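Local coordinates for amidohydrolase 3 domain-containing protein (Pyrococcus horikoshii, PDB 3IGH) that is uncharacterized but, as a metal-dependent amidohydrolase family member, probably hydrolyses carbon-nitrogen bonds other than peptide bonds, at residues L181-K191 and N211-L221; L146-D156 and T161-L169. One frame throughout, in Å; residues are numbered along the deposited sequence. Where two conformers were deposited one is given.

Interaction 1. Residues L181-K191 and N211-L221; sequences LTVEDYVYYIK and NEKALRALFYL. With SO4 (sulfate ion), chain F; SO4 (sulfate ion), chain H.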
loop_
_atom_site.group_PDB
_atom_site.type_symbol
_atom_site.label_atom_id
_atom_site.label_comp_id
_atom_site.label_asym_id
_atom_site.label_seq_id
_atom_site.Cartn_x
_atom_site.Cartn_y
_atom_site.Cartn_z
ATOM N N LEU A 181 -10.564 -10.093 -21.312
ATOM C CA LEU A 181 -10.003 -8.776 -21.075
ATOM C C LEU A 181 -8.613 -8.927 -20.480
ATOM O O LEU A 181 -8.380 -9.833 -19.679
ATOM C CB LEU A 181 -10.909 -7.963 -20.139
ATOM C CG LEU A 181 -12.323 -7.620 -20.635
ATOM C CD1 LEU A 181 -13.110 -6.909 -19.523
ATOM C CD2 LEU A 181 -12.273 -6.767 -21.908
ATOM N N THR A 182 -7.695 -8.057 -20.897
ATOM C CA THR A 182 -6.333 -8.034 -20.347
ATOM C C THR A 182 -6.235 -6.946 -19.295
ATOM O O THR A 182 -7.119 -6.094 -19.213
ATOM C CB THR A 182 -5.296 -7.703 -21.433
ATOM O OG1 THR A 182 -5.543 -6.383 -21.926
ATOM C CG2 THR A 182 -5.370 -8.713 -22.587
ATOM N N VAL A 183 -5.152 -6.951 -18.514
ATOM C CA VAL A 183 -4.883 -5.862 -17.570
ATOM C C VAL A 183 -4.871 -4.498 -18.273
ATOM O O VAL A 183 -5.438 -3.526 -17.753
ATOM C CB VAL A 183 -3.574 -6.095 -16.760
ATOM C CG1 VAL A 183 -3.254 -4.892 -15.864
ATOM C CG2 VAL A 183 -3.715 -7.353 -15.916
ATOM N N GLU A 184 -4.272 -4.450 -19.469
ATOM C CA GLU A 184 -4.224 -3.219 -20.262
ATOM C C GLU A 184 -5.630 -2.696 -20.589
ATOM O O GLU A 184 -5.853 -1.482 -20.595
ATOM C CB GLU A 184 -3.409 -3.412 -21.553
ATOM C CG GLU A 184 -2.047 -4.079 -21.363
ATOM C CD GLU A 184 -2.102 -5.590 -21.536
ATOM O OE1 GLU A 184 -2.167 -6.304 -20.510
ATOM O OE2 GLU A 184 -2.093 -6.063 -22.698
ATOM N N ASP A 185 -6.571 -3.608 -20.855
ATOM C CA ASP A 185 -7.978 -3.235 -21.077
ATOM C C ASP A 185 -8.583 -2.592 -19.827
ATOM O O ASP A 185 -9.258 -1.564 -19.918
ATOM C CB ASP A 185 -8.827 -4.444 -21.448
ATOM C CG ASP A 185 -8.491 -4.994 -22.820
ATOM O OD1 ASP A 185 -8.033 -4.229 -23.693
ATOM O OD2 ASP A 185 -8.687 -6.200 -23.012
ATOM N N TYR A 186 -8.334 -3.212 -18.676
ATOM C CA TYR A 186 -8.799 -2.685 -17.389
ATOM C C TYR A 186 -8.196 -1.321 -17.076
ATOM O O TYR A 186 -8.905 -0.443 -16.584
ATOM C CB TYR A 186 -8.515 -3.662 -16.253
ATOM C CG TYR A 186 -9.522 -4.781 -16.098
ATOM C CD1 TYR A 186 -9.352 -5.998 -16.764
ATOM C CD2 TYR A 186 -10.636 -4.631 -15.271
ATOM C CE1 TYR A 186 -10.269 -7.039 -16.609
ATOM C CE2 TYR A 186 -11.564 -5.658 -15.117
ATOM C CZ TYR A 186 -11.369 -6.854 -15.789
ATOM O OH TYR A 186 -12.262 -7.871 -15.628
ATOM N N VAL A 187 -6.908 -1.134 -17.375
ATOM C CA VAL A 187 -6.262 0.178 -17.194
ATOM C C VAL A 187 -7.005 1.232 -18.036
ATOM O O VAL A 187 -7.350 2.298 -17.537
ATOM C CB VAL A 187 -4.724 0.151 -17.521
ATOM C CG1 VAL A 187 -4.122 1.550 -17.556
ATOM C CG2 VAL A 187 -3.966 -0.704 -16.506
ATOM N N TYR A 188 -7.270 0.895 -19.296
ATOM C CA TYR A 188 -7.995 1.769 -20.217
ATOM C C TYR A 188 -9.409 2.097 -19.700
ATOM O O TYR A 188 -9.808 3.261 -19.692
ATOM C CB TYR A 188 -8.039 1.125 -21.608
ATOM C CG TYR A 188 -8.881 1.865 -22.627
ATOM C CD1 TYR A 188 -8.348 2.920 -23.361
ATOM C CD2 TYR A 188 -10.202 1.492 -22.871
ATOM C CE1 TYR A 188 -9.118 3.601 -24.300
ATOM C CE2 TYR A 188 -10.978 2.163 -23.803
ATOM C CZ TYR A 188 -10.431 3.215 -24.514
ATOM O OH TYR A 188 -11.200 3.873 -25.442
ATOM N N TYR A 189 -10.145 1.070 -19.262
ATOM C CA TYR A 189 -11.505 1.264 -18.747
ATOM C C TYR A 189 -11.538 2.118 -17.483
ATOM O O TYR A 189 -12.384 3.005 -17.352
ATOM C CB TYR A 189 -12.194 -0.072 -18.488
ATOM C CG TYR A 189 -12.537 -0.855 -19.737
ATOM C CD1 TYR A 189 -12.995 -0.216 -20.889
ATOM C CD2 TYR A 189 -12.428 -2.245 -19.757
ATOM C CE1 TYR A 189 -13.326 -0.943 -22.035
ATOM C CE2 TYR A 189 -12.748 -2.975 -20.895
ATOM C CZ TYR A 189 -13.192 -2.317 -22.027
ATOM O OH TYR A 189 -13.507 -3.043 -23.150
ATOM N N ILE A 190 -10.607 1.866 -16.565
ATOM C CA ILE A 190 -10.561 2.629 -15.307
ATOM C C ILE A 190 -10.174 4.087 -15.570
ATOM O O ILE A 190 -10.744 5.004 -14.968
ATOM C CB ILE A 190 -9.638 1.961 -14.243
ATOM C CG1 ILE A 190 -10.247 0.631 -13.791
ATOM C CG2 ILE A 190 -9.462 2.873 -13.015
ATOM C CD1 ILE A 190 -9.237 -0.337 -13.162
ATOM N N LYS A 191 -9.226 4.307 -16.479
ATOM C CA LYS A 191 -8.862 5.681 -16.868
ATOM C C LYS A 191 -10.064 6.425 -17.462
ATOM O O LYS A 191 -10.318 7.575 -17.119
ATOM C CB LYS A 191 -7.691 5.696 -17.849
ATOM C CG LYS A 191 -6.334 5.433 -17.191
ATOM C CD LYS A 191 -5.172 5.619 -18.166
ATOM C CE LYS A 191 -4.678 7.058 -18.173
ATOM N NZ LYS A 191 -3.406 7.197 -18.934
ATOM N N ASN A 211 -11.934 -7.360 -9.069
ATOM C CA ASN A 211 -11.393 -8.687 -9.363
ATOM C C ASN A 211 -9.868 -8.647 -9.548
ATOM O O ASN A 211 -9.239 -7.618 -9.303
ATOM C CB ASN A 211 -12.114 -9.350 -10.567
ATOM C CG ASN A 211 -11.935 -8.586 -11.885
ATOM O OD1 ASN A 211 -10.921 -7.926 -12.119
ATOM N ND2 ASN A 211 -12.937 -8.691 -12.766
ATOM N N GLU A 212 -9.287 -9.758 -9.996
ATOM C CA GLU A 212 -7.824 -9.913 -10.047
ATOM C C GLU A 212 -7.169 -8.921 -10.996
ATOM O O GLU A 212 -6.218 -8.228 -10.625
ATOM C CB GLU A 212 -7.443 -11.351 -10.447
ATOM C CG GLU A 212 -7.685 -12.421 -9.366
ATOM C CD GLU A 212 -9.123 -12.983 -9.307
ATOM O OE1 GLU A 212 -10.071 -12.421 -9.925
ATOM O OE2 GLU A 212 -9.297 -14.013 -8.613
ATOM N N LYS A 213 -7.697 -8.830 -12.212
ATOM C CA LYS A 213 -7.137 -7.906 -13.202
ATOM C C LYS A 213 -7.424 -6.433 -12.942
ATOM O O LYS A 213 -6.594 -5.576 -13.265
ATOM C CB LYS A 213 -7.568 -8.300 -14.608
ATOM C CG LYS A 213 -6.948 -9.591 -15.060
ATOM C CD LYS A 213 -7.238 -9.885 -16.510
ATOM C CE LYS A 213 -6.517 -11.159 -16.922
ATOM N NZ LYS A 213 -6.915 -11.607 -18.278
ATOM N N ALA A 214 -8.599 -6.132 -12.389
ATOM C CA ALA A 214 -8.910 -4.760 -11.975
ATOM C C ALA A 214 -7.939 -4.328 -10.874
ATOM O O ALA A 214 -7.455 -3.205 -10.893
ATOM C CB ALA A 214 -10.348 -4.633 -11.489
ATOM N N LEU A 215 -7.648 -5.231 -9.935
ATOM C CA LEU A 215 -6.671 -4.926 -8.892
ATOM C C LEU A 215 -5.271 -4.684 -9.455
ATOM O O LEU A 215 -4.619 -3.724 -9.056
ATOM C CB LEU A 215 -6.654 -5.986 -7.781
ATOM C CG LEU A 215 -5.744 -5.650 -6.577
ATOM C CD1 LEU A 215 -6.090 -4.294 -5.933
ATOM C CD2 LEU A 215 -5.741 -6.759 -5.535
ATOM N N ARG A 216 -4.824 -5.522 -10.394
ATOM C CA ARG A 216 -3.530 -5.294 -11.068
ATOM C C ARG A 216 -3.474 -3.928 -11.754
ATOM O O ARG A 216 -2.458 -3.234 -11.690
ATOM C CB ARG A 216 -3.246 -6.378 -12.108
ATOM C CG ARG A 216 -2.933 -7.742 -11.543
ATOM C CD ARG A 216 -2.548 -8.663 -12.696
ATOM N NE ARG A 216 -2.215 -9.998 -12.233
ATOM C CZ ARG A 216 -0.989 -10.384 -11.899
ATOM N NH1 ARG A 216 -0.782 -11.623 -11.484
ATOM N NH2 ARG A 216 0.029 -9.532 -11.983
ATOM N N ALA A 217 -4.570 -3.560 -12.415
ATOM C CA ALA A 217 -4.695 -2.269 -13.084
ATOM C C ALA A 217 -4.619 -1.113 -12.083
ATOM O O ALA A 217 -3.933 -0.115 -12.318
ATOM C CB ALA A 217 -6.011 -2.213 -13.860
ATOM N N LEU A 218 -5.333 -1.252 -10.969
ATOM C CA LEU A 218 -5.318 -0.229 -9.920
ATOM C C LEU A 218 -3.925 -0.013 -9.330
ATOM O O LEU A 218 -3.502 1.136 -9.161
ATOM C CB LEU A 218 -6.329 -0.558 -8.810
ATOM C CG LEU A 218 -7.825 -0.407 -9.130
ATOM C CD1 LEU A 218 -8.660 -1.013 -8.007
ATOM C CD2 LEU A 218 -8.212 1.065 -9.385
ATOM N N PHE A 219 -3.227 -1.114 -9.031
ATOM C CA PHE A 219 -1.836 -1.070 -8.562
ATOM C C PHE A 219 -0.926 -0.359 -9.577
ATOM O O PHE A 219 -0.099 0.464 -9.202
ATOM C CB PHE A 219 -1.291 -2.484 -8.288
ATOM C CG PHE A 219 -1.715 -3.074 -6.963
ATOM C CD1 PHE A 219 -1.741 -2.297 -5.798
ATOM C CD2 PHE A 219 -2.038 -4.418 -6.870
ATOM C CE1 PHE A 219 -2.121 -2.855 -4.566
ATOM C CE2 PHE A 219 -2.413 -4.987 -5.649
ATOM C CZ PHE A 219 -2.459 -4.201 -4.493
ATOM N N TYR A 220 -1.094 -0.681 -10.857
ATOM C CA TYR A 220 -0.346 -0.024 -11.933
ATOM C C TYR A 220 -0.579 1.494 -11.937
ATOM O O TYR A 220 0.370 2.275 -11.907
ATOM C CB TYR A 220 -0.735 -0.628 -13.296
ATOM C CG TYR A 220 -0.151 0.128 -14.470
ATOM C CD1 TYR A 220 1.176 -0.068 -14.861
ATOM C CD2 TYR A 220 -0.922 1.056 -15.183
ATOM C CE1 TYR A 220 1.719 0.635 -15.938
ATOM C CE2 TYR A 220 -0.390 1.765 -16.248
ATOM C CZ TYR A 220 0.929 1.541 -16.626
ATOM O OH TYR A 220 1.455 2.241 -17.683
ATOM N N LEU A 221 -1.847 1.898 -11.954
ATOM C CA LEU A 221 -2.203 3.318 -11.992
ATOM C C LEU A 221 -1.704 4.092 -10.782
ATOM O O LEU A 221 -1.223 5.209 -10.925
ATOM C CB LEU A 221 -3.717 3.488 -12.138
ATOM C CG LEU A 221 -4.299 3.137 -13.514
ATOM C CD1 LEU A 221 -5.797 3.106 -13.429
ATOM C CD2 LEU A 221 -3.846 4.129 -14.594
HETATM S S SO4 F . -2.934 -10.015 -19.147
HETATM O O1 SO4 F . -2.043 -8.870 -19.299
HETATM O O2 SO4 F . -3.260 -10.563 -20.457
HETATM O O3 SO4 F . -2.274 -11.034 -18.339
HETATM O O4 SO4 F . -4.142 -9.593 -18.472
HETATM S S SO4 H . -14.911 -11.725 -11.619
HETATM O O1 SO4 H . -15.041 -10.367 -12.131
HETATM O O2 SO4 H . -15.878 -12.602 -12.267
HETATM O O3 SO4 H . -13.567 -12.216 -11.888
HETATM O O4 SO4 H . -15.138 -11.730 -10.181
#
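Ala217 and Ile190 interlock at the centre of this helix pair. The methyl of Ala217 sits among Val183, Tyr186, Val187 and Ile190, with CB 3.7 Å from Val187 CG2. In return Ile190 is a knob in the hole formed by Ala214, Ala217, Leu218 and Leu221. The two branches of Ile190 divide the work: CD1 reaches Ala217 CB, while CG2, anti to the backbone N, lies 3.7 Å from Leu221 CD1. Val187 passes alongside Leu221 and sets CG2 against Tyr220 CD2. The axes of 183-191 and 212-221 come within 8.3 Å at a crossing angle of -65°, an approach consistent with the small side chains of Ala214 and Ala217. Both helices belong to the amidohydrolase domain, of the TIM-barrel clan; Leu218 also packs on Leu256 of strand 256-264, and Ile190 on Leu70 of helix 70-78. Further out, the Tyr186 ring lays one face over the backbone at Lys213 and Ala214. Tyr186 OH accepts from Asn211 ND2 at 3.1 Å, with ring and amide planes 79° apart, and also bonds to Asn177 O. Asn211 OD1 caps its own helix by accepting from Ala214 N. A leucine in place of Tyr186 would probably leave Asn177 O and Asn211 ND2 without this shared hydroxyl and thin the cover over the first turn of helix 212-221. At the polar edge the extended Lys213 chain carries NZ to Leu181 O, 2.7 Å away and in the carbonyl plane; NZ also bonds to Glu178 O. Thr182 and Asp185 form a capping box, and Val183 N donates to O4 of a sulfate, at 2.8 Å.

Interaction 2. Residues L146-D156 and T161-L169; sequences LELLNLTPSKD and TGIIKEKSL. With SO4 (sulfate ion), chain P.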
loop_
_atom_site.group_PDB
_atom_site.type_symbol
_atom_site.label_atom_id
_atom_site.label_comp_id
_atom_site.label_asym_id
_atom_site.label_seq_id
_atom_site.Cartn_x
_atom_site.Cartn_y
_atom_site.Cartn_z
ATOM N N LEU A 146 -17.641 -16.297 -29.775
ATOM C CA LEU A 146 -17.936 -17.618 -29.218
ATOM C C LEU A 146 -16.684 -18.502 -29.159
ATOM O O LEU A 146 -16.559 -19.346 -28.266
ATOM C CB LEU A 146 -19.051 -18.313 -30.008
ATOM C CG LEU A 146 -20.473 -17.749 -29.847
ATOM C CD1 LEU A 146 -21.460 -18.516 -30.731
ATOM C CD2 LEU A 146 -20.918 -17.777 -28.400
ATOM N N GLU A 147 -15.778 -18.301 -30.118
ATOM C CA GLU A 147 -14.474 -18.966 -30.113
ATOM C C GLU A 147 -13.678 -18.560 -28.875
ATOM O O GLU A 147 -13.153 -19.421 -28.163
ATOM C CB GLU A 147 -13.687 -18.628 -31.384
ATOM C CG GLU A 147 -12.326 -19.328 -31.489
ATOM C CD GLU A 147 -12.436 -20.852 -31.505
ATOM O OE1 GLU A 147 -13.346 -21.384 -32.178
ATOM O OE2 GLU A 147 -11.604 -21.516 -30.849
ATOM N N LEU A 148 -13.624 -17.252 -28.616
ATOM C CA LEU A 148 -12.948 -16.717 -27.426
ATOM C C LEU A 148 -13.572 -17.201 -26.122
ATOM O O LEU A 148 -12.861 -17.456 -25.142
ATOM C CB LEU A 148 -12.946 -15.189 -27.448
ATOM C CG LEU A 148 -11.968 -14.478 -28.384
ATOM C CD1 LEU A 148 -12.288 -12.996 -28.440
ATOM C CD2 LEU A 148 -10.518 -14.697 -27.947
ATOM N N LEU A 149 -14.898 -17.335 -26.112
ATOM C CA LEU A 149 -15.607 -17.642 -24.870
ATOM C C LEU A 149 -15.502 -19.104 -24.483
ATOM O O LEU A 149 -15.397 -19.416 -23.295
ATOM C CB LEU A 149 -17.083 -17.225 -24.947
ATOM C CG LEU A 149 -17.435 -15.735 -24.915
ATOM C CD1 LEU A 149 -18.941 -15.556 -25.135
ATOM C CD2 LEU A 149 -16.984 -15.072 -23.604
ATOM N N ASN A 150 -15.546 -19.983 -25.491
ATOM C CA ASN A 150 -15.512 -21.431 -25.292
ATOM C C ASN A 150 -16.437 -21.879 -24.159
ATOM O O ASN A 150 -15.996 -22.490 -23.173
ATOM C CB ASN A 150 -14.065 -21.918 -25.070
ATOM C CG ASN A 150 -13.918 -23.422 -25.256
ATOM O OD1 ASN A 150 -14.315 -23.973 -26.282
ATOM N ND2 ASN A 150 -13.366 -24.091 -24.251
ATOM N N LEU A 151 -17.717 -21.533 -24.299
ATOM C CA LEU A 151 -18.722 -21.783 -23.262
ATOM C C LEU A 151 -19.067 -23.256 -23.153
ATOM O O LEU A 151 -19.020 -23.982 -24.145
ATOM C CB LEU A 151 -20.000 -20.976 -23.531
ATOM C CG LEU A 151 -19.869 -19.449 -23.581
ATOM C CD1 LEU A 151 -21.210 -18.794 -23.921
ATOM C CD2 LEU A 151 -19.299 -18.887 -22.269
ATOM N N THR A 152 -19.403 -23.683 -21.936
ATOM C CA THR A 152 -19.826 -25.052 -21.665
ATOM C C THR A 152 -21.197 -25.270 -22.314
ATOM O O THR A 152 -22.089 -24.434 -22.149
ATOM C CB THR A 152 -19.894 -25.319 -20.136
ATOM O OG1 THR A 152 -18.633 -24.993 -19.537
ATOM C CG2 THR A 152 -20.226 -26.779 -19.825
ATOM N N PRO A 153 -21.347 -26.362 -23.096
ATOM C CA PRO A 153 -22.645 -26.724 -23.675
ATOM C C PRO A 153 -23.730 -26.876 -22.613
ATOM O O PRO A 153 -23.516 -27.563 -21.612
ATOM C CB PRO A 153 -22.365 -28.078 -24.336
ATOM C CG PRO A 153 -20.914 -28.041 -24.653
ATOM C CD PRO A 153 -20.290 -27.309 -23.505
ATOM N N SER A 154 -24.857 -26.194 -22.823
ATOM C CA SER A 154 -26.046 -26.321 -21.967
ATOM C C SER A 154 -27.303 -25.821 -22.684
ATOM O O SER A 154 -27.221 -25.284 -23.795
ATOM C CB SER A 154 -25.858 -25.595 -20.623
ATOM O OG SER A 154 -26.134 -24.211 -20.712
ATOM N N LYS A 155 -28.461 -25.996 -22.040
ATOM C CA LYS A 155 -29.740 -25.481 -22.559
ATOM C C LYS A 155 -29.817 -23.947 -22.568
ATOM O O LYS A 155 -30.590 -23.360 -23.330
ATOM C CB LYS A 155 -30.932 -26.086 -21.803
ATOM C CG LYS A 155 -30.756 -26.222 -20.297
ATOM C CD LYS A 155 -31.456 -25.121 -19.529
ATOM C CE LYS A 155 -31.461 -25.427 -18.037
ATOM N NZ LYS A 155 -32.100 -24.338 -17.248
ATOM N N ASP A 156 -28.990 -23.314 -21.737
ATOM C CA ASP A 156 -28.902 -21.860 -21.646
ATOM C C ASP A 156 -27.973 -21.227 -22.694
ATOM O O ASP A 156 -27.864 -20.001 -22.786
ATOM C CB ASP A 156 -28.463 -21.469 -20.237
ATOM C CG ASP A 156 -29.505 -21.806 -19.184
ATOM O OD1 ASP A 156 -30.711 -21.816 -19.515
ATOM O OD2 ASP A 156 -29.115 -22.044 -18.018
ATOM N N THR A 161 -28.100 -20.033 -32.751
ATOM C CA THR A 161 -28.589 -18.644 -32.761
ATOM C C THR A 161 -27.627 -17.686 -32.055
ATOM O O THR A 161 -27.696 -16.471 -32.247
ATOM C CB THR A 161 -29.970 -18.527 -32.099
ATOM O OG1 THR A 161 -29.890 -19.011 -30.756
ATOM C CG2 THR A 161 -31.016 -19.335 -32.867
ATOM N N GLY A 162 -26.734 -18.242 -31.239
ATOM C CA GLY A 162 -25.745 -17.445 -30.512
ATOM C C GLY A 162 -26.281 -16.822 -29.234
ATOM O O GLY A 162 -25.629 -15.950 -28.657
ATOM N N ILE A 163 -27.451 -17.286 -28.790
ATOM C CA ILE A 163 -28.147 -16.724 -27.624
ATOM C C ILE A 163 -27.662 -17.345 -26.321
ATOM O O ILE A 163 -27.685 -18.568 -26.150
ATOM C CB ILE A 163 -29.689 -16.859 -27.749
ATOM C CG1 ILE A 163 -30.199 -15.958 -28.883
ATOM C CG2 ILE A 163 -30.382 -16.513 -26.424
ATOM C CD1 ILE A 163 -31.590 -16.295 -29.382
ATOM N N ILE A 164 -27.222 -16.473 -25.412
ATOM C CA ILE A 164 -26.612 -16.855 -24.154
ATOM C C ILE A 164 -27.445 -16.243 -23.021
ATOM O O ILE A 164 -27.655 -15.026 -22.987
ATOM C CB ILE A 164 -25.159 -16.305 -24.075
ATOM C CG1 ILE A 164 -24.333 -16.727 -25.301
ATOM C CG2 ILE A 164 -24.477 -16.773 -22.816
ATOM C CD1 ILE A 164 -23.149 -15.816 -25.589
ATOM N N LYS A 165 -27.905 -17.081 -22.095
ATOM C CA LYS A 165 -28.760 -16.623 -20.998
ATOM C C LYS A 165 -28.491 -17.386 -19.709
ATOM O O LYS A 165 -27.746 -18.369 -19.708
ATOM C CB LYS A 165 -30.245 -16.727 -21.384
ATOM C CG LYS A 165 -30.721 -18.136 -21.739
ATOM C CD LYS A 165 -32.146 -18.120 -22.288
ATOM C CE LYS A 165 -32.635 -19.522 -22.624
ATOM N NZ LYS A 165 -32.796 -20.362 -21.406
ATOM N N GLU A 166 -29.100 -16.910 -18.622
ATOM C CA GLU A 166 -29.039 -17.541 -17.297
ATOM C C GLU A 166 -27.612 -17.860 -16.835
ATOM O O GLU A 166 -26.779 -16.950 -16.751
ATOM C CB GLU A 166 -29.988 -18.748 -17.221
ATOM C CG GLU A 166 -31.470 -18.365 -17.407
ATOM C CD GLU A 166 -32.413 -19.567 -17.458
ATOM O OE1 GLU A 166 -32.274 -20.488 -16.621
ATOM O OE2 GLU A 166 -33.308 -19.580 -18.331
ATOM N N LYS A 167 -27.312 -19.131 -16.569
ATOM C CA LYS A 167 -25.994 -19.480 -16.040
ATOM C C LYS A 167 -24.893 -19.484 -17.099
ATOM O O LYS A 167 -23.719 -19.350 -16.758
ATOM C CB LYS A 167 -26.014 -20.783 -15.232
ATOM C CG LYS A 167 -26.220 -22.052 -16.031
ATOM C CD LYS A 167 -26.138 -23.266 -15.108
ATOM C CE LYS A 167 -26.615 -24.537 -15.793
ATOM N NZ LYS A 167 -25.715 -24.959 -16.905
ATOM N N SER A 168 -25.273 -19.622 -18.372
ATOM C CA SER A 168 -24.319 -19.477 -19.475
ATOM C C SER A 168 -23.855 -18.027 -19.632
ATOM O O SER A 168 -22.719 -17.777 -20.042
ATOM C CB SER A 168 -24.905 -19.989 -20.786
ATOM O OG SER A 168 -25.140 -21.382 -20.712
ATOM N N LEU A 169 -24.743 -17.081 -19.318
ATOM C CA LEU A 169 -24.392 -15.660 -19.326
ATOM C C LEU A 169 -23.481 -15.331 -18.155
ATOM O O LEU A 169 -22.552 -14.523 -18.288
ATOM C CB LEU A 169 -25.639 -14.770 -19.300
ATOM C CG LEU A 169 -25.320 -13.273 -19.431
ATOM C CD1 LEU A 169 -24.663 -12.963 -20.773
ATOM C CD2 LEU A 169 -26.553 -12.437 -19.235
HETATM S S SO4 P . -27.753 -28.157 -18.528
HETATM O O1 SO4 P . -27.584 -26.795 -18.036
HETATM O O2 SO4 P . -28.074 -28.142 -19.950
HETATM O O3 SO4 P . -26.512 -28.903 -18.334
HETATM O O4 SO4 P . -28.836 -28.795 -17.785
HETATM O O HOH W 1 -22.621 -22.568 -20.468
#
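Asp156 OD1 accepts a salt-bridged hydrogen bond from Lys165 NZ at 3.2 Å, met on the anti side, 21° out of the carboxylate plane. A longer ion pair joins the same oxygen to Lys155 NZ. The contact ties the loop after helix 143-149 to strand 163-165, an inner strand of a mixed sheet, and to the start of helix 166-180. Lys165 NZ also pairs with Glu166 OE2, completing a four-residue salt-bridge network. The two lysines probably offset the repulsion between the carboxylates of Asp156 and Glu166. Lys165 N also donates to Asp156 O at 3.0 Å. Ser154 OG makes an ST turn by accepting from Asp156 N. This OG stands between the backbone N and the carbonyl carbon (chi1 83°), and from there also gives a weak bond to Ser168 OG. A water accepts from Ser168 OG and donates to Thr152 O. On the apolar side, Ile164 CD1 meets Leu151 CD1 at 3.9 Å and Leu146 CD2 at 4.1 Å. Leu151 crosses Ile164 at about a right angle; Leu146 runs past it the opposite way. Phe157 packs against all three. A sulfate bridges the outer rim, its O2 taking Lys155 N and its O1 lying 2.9 Å from Lys167 NZ.

How the interactions relate
From the N terminus, interaction 2 comes first. Residues 146-156 leave helix 143-149, and four residues later the chain returns as 161-169, so a short loop containing strand 157-158 is closed. Helix 166-180 then leads straight to helix 183-199, where interaction 1 opens. Its longer loop carries strand 202-210 and closes at helix 212-223. The two contacts follow in series; neither nests in nor crosses the other. The centres of interactions 1 and 2 are about 25 Å apart, and their nearest atoms about 8 Å. Interaction 2 joins the loop after helix 143-149 to strand 163-165, next to end strand 157-158 of its mixed sheet. Interaction 1 joins two helices on either side of strand 202-210 in sequence.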